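Local atomic coordinates of ORF98 PTP-2 (Cydia pomonella granulosis virus, PDB entry 6I28), a protein that probably removes phosphate from phosphotyrosine and phosphoserine or phosphothreonine residues of proteins, as a viral member of the dual-specificity phosphatase family. Residues V39-A51 / L57-E70. Residues are numbered along the deposited sequence; the frame is centred on the assembly and turned at random.
Sequences VGCVVSLIDSDVA and LYLPDGDHLHVHCE
Leu57 and Leu59 meet Val42 where a beta-alpha-beta crossover of the dual-specificity phosphatase fold returns to its sheet: helix 51-57 joins strands 41-46 and 64-68, which run parallel (12°), 64-68 at the sheet's edge and 41-46 inside it. Leu57 CD1 comes tip to tip with Val42 CG2, while Leu59 crosses the same valine at about a right angle, CD1 lying 3.6 Å from CG2; branched apolar side chains suit this seam. A type II turn from Pro60 follows, with Gly62 accepting the positive phi. Asp63 closes it, its O receiving Val42 N; a water links Asp63 OD2 to Gly40 O, and Lys92 and Lys98 pair with OD1.

His64 has CG anti to N (chi1 -167°), which lays its ring beside Val42, with Val42 CB over one face, and lets NE2 hydrogen-bond Ser44 OG at 2.8 Å; that hydroxyl also hydrogen-bonds His103 NE2. Leu65 N donates to Val42 O, and Leu65 O accepts from Ser44 N at 2.8 Å. The flat His66 ring offers a face to Val50 CB, a CH-pi contact 3.8 Å from the centroid, and an edge N-H, from NE2, weakly to Ile46 O. Val67 N donates to Ser44 O (3.1 Å); Leu65, against helix 82-95, and Val67, against Leu45 CD2, are apolar on the face shared with Val43. Last, Cys69 N bonds Ile46 O weakly, at 3.3 Å.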
# COMPACT_ATOMS: atom_id res chain seq x y z
N VAL A 39 -8.47 9.07 8.68
CA VAL A 39 -7.98 7.77 8.22
C VAL A 39 -8.68 6.70 9.05
O VAL A 39 -8.57 6.70 10.26
CB VAL A 39 -6.45 7.67 8.36
CG1 VAL A 39 -5.98 6.23 8.07
CG2 VAL A 39 -5.77 8.67 7.43
N GLY A 40 -9.34 5.76 8.39
CA GLY A 40 -10.10 4.75 9.09
C GLY A 40 -9.36 3.47 9.39
O GLY A 40 -9.77 2.70 10.27
N CYS A 41 -8.25 3.24 8.70
CA CYS A 41 -7.54 1.97 8.76
C CYS A 41 -6.08 2.23 8.39
O CYS A 41 -5.77 3.16 7.65
CB CYS A 41 -8.34 0.99 7.87
SG CYS A 41 -7.55 -0.25 7.03
N VAL A 42 -5.21 1.45 8.97
CA VAL A 42 -3.78 1.57 8.82
C VAL A 42 -3.21 0.20 8.49
O VAL A 42 -3.51 -0.78 9.17
CB VAL A 42 -3.13 2.16 10.07
CG1 VAL A 42 -1.64 2.19 9.85
CG2 VAL A 42 -3.66 3.54 10.41
N VAL A 43 -2.38 0.12 7.46
CA VAL A 43 -1.62 -1.09 7.15
C VAL A 43 -0.14 -0.75 7.37
O VAL A 43 0.45 0.05 6.61
CB VAL A 43 -1.84 -1.58 5.70
CG1 VAL A 43 -1.00 -2.78 5.36
CG2 VAL A 43 -3.31 -1.84 5.49
N SER A 44 0.49 -1.46 8.24
CA SER A 44 1.88 -1.25 8.62
C SER A 44 2.71 -2.36 7.98
O SER A 44 2.60 -3.54 8.36
CB SER A 44 2.06 -1.25 10.15
OG SER A 44 1.38 -0.22 10.83
N LEU A 45 3.57 -1.99 7.05
CA LEU A 45 4.45 -2.91 6.35
C LEU A 45 5.87 -2.58 6.82
O LEU A 45 6.61 -1.80 6.20
CB LEU A 45 4.30 -2.74 4.89
CG LEU A 45 2.93 -3.03 4.31
CD1 LEU A 45 3.05 -2.81 2.80
CD2 LEU A 45 2.41 -4.33 4.68
N ILE A 46 6.24 -3.13 7.97
CA ILE A 46 7.51 -2.80 8.61
C ILE A 46 8.19 -4.04 9.16
O ILE A 46 7.55 -5.05 9.45
CB ILE A 46 7.35 -1.75 9.74
CG1 ILE A 46 6.46 -2.29 10.86
CG2 ILE A 46 6.71 -0.46 9.21
CD1 ILE A 46 6.21 -1.34 11.99
N ASP A 47 9.52 -3.92 9.31
CA ASP A 47 10.36 -4.95 9.90
C ASP A 47 10.70 -4.63 11.35
O ASP A 47 11.35 -5.44 12.01
CB ASP A 47 11.68 -5.09 9.07
CG ASP A 47 12.47 -3.77 8.93
OD1 ASP A 47 12.02 -2.88 8.17
OD2 ASP A 47 13.59 -3.69 9.53
N SER A 48 10.26 -3.47 11.86
CA SER A 48 10.46 -3.06 13.24
C SER A 48 9.25 -3.48 14.07
O SER A 48 8.32 -4.11 13.58
CB SER A 48 10.71 -1.55 13.32
OG SER A 48 9.66 -0.76 12.77
N ASP A 49 9.26 -3.12 15.35
CA ASP A 49 8.18 -3.49 16.26
C ASP A 49 6.94 -2.64 16.00
O ASP A 49 7.02 -1.41 16.01
CB ASP A 49 8.64 -3.29 17.70
CG ASP A 49 7.73 -3.97 18.71
OD1 ASP A 49 6.65 -4.48 18.32
OD2 ASP A 49 8.11 -3.97 19.91
N VAL A 50 5.79 -3.31 15.77
CA VAL A 50 4.56 -2.58 15.48
C VAL A 50 3.66 -2.30 16.69
O VAL A 50 2.81 -1.40 16.63
CB VAL A 50 3.69 -3.33 14.44
CG1 VAL A 50 2.84 -4.42 15.09
CG2 VAL A 50 2.78 -2.36 13.67
N ALA A 51 3.84 -3.03 17.80
CA ALA A 51 2.94 -2.87 18.94
C ALA A 51 2.88 -1.44 19.46
O ALA A 51 1.78 -0.99 19.85
CB ALA A 51 3.38 -3.82 20.07
N LEU A 57 -1.94 4.55 18.05
CA LEU A 57 -3.08 4.87 17.20
C LEU A 57 -4.40 4.40 17.81
O LEU A 57 -5.43 5.08 17.69
CB LEU A 57 -2.91 4.23 15.84
CG LEU A 57 -1.70 4.69 15.02
CD1 LEU A 57 -1.80 4.12 13.65
CD2 LEU A 57 -1.68 6.20 14.94
N TYR A 58 -4.39 3.24 18.46
CA TYR A 58 -5.51 2.72 19.22
C TYR A 58 -6.77 2.58 18.36
O TYR A 58 -7.87 2.94 18.76
CB TYR A 58 -5.82 3.57 20.45
CG TYR A 58 -6.31 2.71 21.57
CD1 TYR A 58 -5.42 1.98 22.35
CD2 TYR A 58 -7.67 2.60 21.87
CE1 TYR A 58 -5.86 1.19 23.37
CE2 TYR A 58 -8.11 1.81 22.90
CZ TYR A 58 -7.21 1.11 23.65
OH TYR A 58 -7.65 0.33 24.70
N LEU A 59 -6.61 2.00 17.18
CA LEU A 59 -7.76 1.89 16.31
C LEU A 59 -8.58 0.71 16.73
O LEU A 59 -8.08 -0.17 17.44
CB LEU A 59 -7.32 1.77 14.85
CG LEU A 59 -6.55 2.96 14.30
CD1 LEU A 59 -5.78 2.59 13.13
CD2 LEU A 59 -7.50 4.09 13.93
N PRO A 60 -9.84 0.63 16.30
CA PRO A 60 -10.68 -0.51 16.73
C PRO A 60 -10.09 -1.80 16.17
O PRO A 60 -9.35 -1.81 15.15
CB PRO A 60 -12.05 -0.22 16.12
CG PRO A 60 -12.07 1.36 16.00
CD PRO A 60 -10.62 1.69 15.61
N ASP A 61 -10.41 -2.88 16.84
CA ASP A 61 -9.99 -4.21 16.41
C ASP A 61 -10.31 -4.39 14.94
O ASP A 61 -11.46 -4.19 14.51
CB ASP A 61 -10.71 -5.29 17.23
CG ASP A 61 -10.21 -5.37 18.66
OD1 ASP A 61 -9.01 -5.07 18.91
OD2 ASP A 61 -11.01 -5.74 19.52
N GLY A 62 -9.31 -4.76 14.17
CA GLY A 62 -9.49 -5.06 12.80
C GLY A 62 -9.15 -3.93 11.89
O GLY A 62 -9.02 -4.14 10.70
N ASP A 63 -9.01 -2.71 12.42
CA ASP A 63 -8.69 -1.55 11.60
C ASP A 63 -7.21 -1.24 11.57
O ASP A 63 -6.81 -0.29 10.86
CB ASP A 63 -9.47 -0.31 12.03
CG ASP A 63 -10.96 -0.41 11.75
OD1 ASP A 63 -11.37 -1.23 10.90
OD2 ASP A 63 -11.73 0.29 12.42
N HIS A 64 -6.38 -2.09 12.14
CA HIS A 64 -4.93 -1.92 12.04
C HIS A 64 -4.31 -3.29 11.77
O HIS A 64 -4.38 -4.18 12.61
CB HIS A 64 -4.36 -1.31 13.31
CG HIS A 64 -2.95 -0.84 13.15
ND1 HIS A 64 -2.36 0.05 14.03
CD2 HIS A 64 -2.02 -1.12 12.21
CE1 HIS A 64 -1.12 0.29 13.62
NE2 HIS A 64 -0.89 -0.41 12.52
N LEU A 65 -3.77 -3.44 10.58
CA LEU A 65 -3.13 -4.64 10.08
C LEU A 65 -1.63 -4.43 9.96
O LEU A 65 -1.18 -3.42 9.43
CB LEU A 65 -3.68 -4.98 8.69
CG LEU A 65 -3.18 -6.24 7.98
CD1 LEU A 65 -3.48 -7.38 8.92
CD2 LEU A 65 -3.83 -6.49 6.64
N HIS A 66 -0.88 -5.42 10.36
CA HIS A 66 0.58 -5.44 10.28
C HIS A 66 1.01 -6.68 9.51
O HIS A 66 0.57 -7.78 9.82
CB HIS A 66 1.21 -5.47 11.69
CG HIS A 66 2.68 -5.72 11.70
ND1 HIS A 66 3.27 -6.71 12.46
CD2 HIS A 66 3.69 -5.12 11.02
CE1 HIS A 66 4.58 -6.70 12.26
NE2 HIS A 66 4.85 -5.75 11.39
N VAL A 67 1.91 -6.51 8.54
CA VAL A 67 2.68 -7.61 7.98
C VAL A 67 4.16 -7.32 8.21
O VAL A 67 4.67 -6.28 7.75
CB VAL A 67 2.42 -7.82 6.48
CG1 VAL A 67 3.34 -8.91 5.97
CG2 VAL A 67 0.98 -8.20 6.20
N HIS A 68 4.85 -8.21 8.91
CA HIS A 68 6.29 -8.10 9.07
C HIS A 68 6.98 -8.45 7.75
O HIS A 68 6.91 -9.61 7.30
CB HIS A 68 6.76 -9.05 10.15
CG HIS A 68 8.22 -8.96 10.43
ND1 HIS A 68 9.17 -9.64 9.69
CD2 HIS A 68 8.90 -8.29 11.39
CE1 HIS A 68 10.37 -9.38 10.18
NE2 HIS A 68 10.23 -8.58 11.22
N CYS A 69 7.65 -7.48 7.15
CA CYS A 69 8.31 -7.73 5.87
C CYS A 69 9.47 -6.76 5.72
O CYS A 69 9.39 -5.61 6.14
CB CYS A 69 7.38 -7.56 4.66
SG CYS A 69 6.41 -5.98 4.67
N GLU A 70 10.52 -7.24 5.08
CA GLU A 70 11.71 -6.47 4.77
C GLU A 70 11.63 -5.95 3.34
O GLU A 70 10.81 -6.40 2.53
CB GLU A 70 12.97 -7.33 4.95
CG GLU A 70 13.26 -7.59 6.40
CD GLU A 70 14.31 -8.64 6.55
OE1 GLU A 70 15.22 -8.67 5.70
OE2 GLU A 70 14.22 -9.45 7.50
O HOH W 1 -11.58 2.93 12.27